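Local structure of uncharacterized protein (Staphylococcus aureus subsp. aureus Mu50, 4QPV) at residues Pro219-Thr224 and His256-Ser261. The protein is of unknown function; it is a DUF1672 family member with a fold of kinked-helix-beta-beta-beta repeats. Sequence-based numbering, arbitrary orientation.
Sequences PYVVTT and HDLNVS
Y220-T223 and N259-S261 run side by side as parallel strands, their axes 10° apart, and Y220, V221 and V222 pair with N259, V260 and S261. Four backbone hydrogen bonds join them. N259 N donates to P219 O, V221 N to N259 O at 2.7 Å, S261 N to V221 O, and T223 N to S261 O. V221, N259 and S261 thus each give and take one.

On one face of the sheet CG of Y220 lies anti to its carbonyl carbon (chi1 -73°), and from there the ring leans over N259. N259 CB sits over the ring face, 3.9 Å from the centroid, in a CH-pi contact. N259 ND2 stands above the same ring, offset toward the rim and nearest CZ at 3.6 Å. Amide and ring planes are 35° apart. Hydrogen bonds hold both groups: OH of Y220 to E290, OD1 of N259 from the backbone N of H289, and a weak one from ND2 to R218 O.

The two strands are the beta elements of a beta-alpha-beta unit, linked by helix 234-249. They are the parallel pair in a mixed sheet; strands 175-178 and 282-285 flank them antiparallel.

On the face of V221 and V260 the contacts between the segments are apolar. V221 CB meets V260 CG2 at 4.0 Å. Just before the strands, L258 reaches V221 CG2 with CD1 and sets CD2 against P219 CD at 3.6 Å. L138 of helix 135-147 touches both V221 and L258. At the far end OG1 of T223 hydrogen-bonds to the backbone N of Q263.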
loop_
_atom_site.group_PDB
_atom_site.type_symbol
_atom_site.label_atom_id
_atom_site.label_comp_id
_atom_site.label_asym_id
_atom_site.label_seq_id
_atom_site.Cartn_x
_atom_site.Cartn_y
_atom_site.Cartn_z
ATOM N N PRO A 219 10.687 -9.090 2.649
ATOM C CA PRO A 219 9.854 -7.922 2.313
ATOM C C PRO A 219 10.492 -6.622 2.821
ATOM O O PRO A 219 11.281 -6.631 3.771
ATOM C CB PRO A 219 8.535 -8.191 3.045
ATOM C CG PRO A 219 8.539 -9.640 3.362
ATOM C CD PRO A 219 9.968 -10.028 3.534
ATOM N N TYR A 220 10.161 -5.511 2.163
ATOM C CA TYR A 220 10.679 -4.198 2.514
ATOM C C TYR A 220 9.609 -3.358 3.184
ATOM O O TYR A 220 8.494 -3.250 2.663
ATOM C CB TYR A 220 11.175 -3.461 1.254
ATOM C CG TYR A 220 12.465 -3.997 0.678
ATOM C CD1 TYR A 220 12.474 -5.122 -0.144
ATOM C CD2 TYR A 220 13.671 -3.341 0.898
ATOM C CE1 TYR A 220 13.668 -5.627 -0.667
ATOM C CE2 TYR A 220 14.868 -3.829 0.371
ATOM C CZ TYR A 220 14.863 -4.971 -0.413
ATOM O OH TYR A 220 16.049 -5.428 -0.944
ATOM N N VAL A 221 9.965 -2.744 4.318
ATOM C CA VAL A 221 9.142 -1.763 5.026
ATOM C C VAL A 221 9.787 -0.386 4.778
ATOM O O VAL A 221 10.956 -0.218 5.091
ATOM C CB VAL A 221 9.006 -2.052 6.540
ATOM C CG1 VAL A 221 8.273 -0.912 7.249
ATOM C CG2 VAL A 221 8.312 -3.383 6.794
ATOM N N VAL A 222 9.049 0.572 4.198
ATOM C CA VAL A 222 9.573 1.925 3.947
ATOM C C VAL A 222 8.634 2.937 4.618
ATOM O O VAL A 222 7.447 2.942 4.312
ATOM C CB VAL A 222 9.763 2.233 2.418
ATOM C CG1 VAL A 222 10.374 3.616 2.214
ATOM C CG2 VAL A 222 10.631 1.172 1.725
ATOM N N THR A 223 9.155 3.790 5.504
ATOM C CA THR A 223 8.308 4.799 6.155
ATOM C C THR A 223 7.968 5.950 5.179
ATOM O O THR A 223 8.681 6.169 4.189
ATOM C CB THR A 223 8.895 5.338 7.480
ATOM O OG1 THR A 223 10.017 6.203 7.218
ATOM C CG2 THR A 223 9.217 4.223 8.508
ATOM N N THR A 224 6.868 6.663 5.471
ATOM C CA THR A 224 6.368 7.810 4.690
ATOM C C THR A 224 6.098 8.891 5.717
ATOM O O THR A 224 4.958 9.089 6.147
ATOM C CB THR A 224 5.112 7.434 3.851
ATOM O OG1 THR A 224 4.064 7.000 4.733
ATOM C CG2 THR A 224 5.405 6.360 2.780
ATOM N N HIS A 256 12.939 -6.975 12.964
ATOM C CA HIS A 256 14.374 -7.177 12.735
ATOM C C HIS A 256 14.618 -8.094 11.528
ATOM O O HIS A 256 15.598 -7.899 10.816
ATOM C CB HIS A 256 15.034 -7.785 13.980
ATOM C CG HIS A 256 15.219 -6.791 15.079
ATOM N ND1 HIS A 256 16.474 -6.313 15.417
ATOM C CD2 HIS A 256 14.298 -6.207 15.877
ATOM C CE1 HIS A 256 16.275 -5.457 16.405
ATOM N NE2 HIS A 256 14.980 -5.364 16.717
ATOM N N ASP A 257 13.717 -9.077 11.293
ATOM C CA ASP A 257 13.833 -10.045 10.196
ATOM C C ASP A 257 13.354 -9.483 8.830
ATOM O O ASP A 257 13.428 -10.202 7.833
ATOM C CB ASP A 257 13.072 -11.350 10.534
ATOM C CG ASP A 257 11.583 -11.187 10.823
ATOM O OD1 ASP A 257 11.068 -10.042 10.718
ATOM O OD2 ASP A 257 10.933 -12.199 11.159
ATOM N N LEU A 258 12.860 -8.220 8.776
ATOM C CA LEU A 258 12.470 -7.620 7.496
ATOM C C LEU A 258 13.483 -6.553 7.096
ATOM O O LEU A 258 14.326 -6.176 7.907
ATOM C CB LEU A 258 11.037 -7.001 7.550
ATOM C CG LEU A 258 9.884 -7.946 7.913
ATOM C CD1 LEU A 258 8.538 -7.220 7.840
ATOM C CD2 LEU A 258 9.859 -9.186 7.018
ATOM N N ASN A 259 13.400 -6.058 5.848
ATOM C CA ASN A 259 14.207 -4.905 5.424
ATOM C C ASN A 259 13.407 -3.685 5.852
ATOM O O ASN A 259 12.220 -3.599 5.521
ATOM C CB ASN A 259 14.493 -4.922 3.932
ATOM C CG ASN A 259 15.369 -6.069 3.533
ATOM O OD1 ASN A 259 16.441 -6.264 4.100
ATOM N ND2 ASN A 259 14.903 -6.889 2.596
ATOM N N VAL A 260 13.983 -2.837 6.719
ATOM C CA VAL A 260 13.260 -1.675 7.243
ATOM C C VAL A 260 14.098 -0.426 6.972
ATOM O O VAL A 260 15.271 -0.377 7.323
ATOM C CB VAL A 260 12.866 -1.825 8.744
ATOM C CG1 VAL A 260 12.131 -0.575 9.261
ATOM C CG2 VAL A 260 12.002 -3.078 8.966
ATOM N N SER A 261 13.463 0.585 6.374
ATOM C CA SER A 261 14.111 1.836 5.977
ATOM C C SER A 261 13.290 3.041 6.442
ATOM O O SER A 261 12.069 3.097 6.258
ATOM C CB SER A 261 14.277 1.845 4.452
ATOM O OG SER A 261 14.770 3.069 3.936
#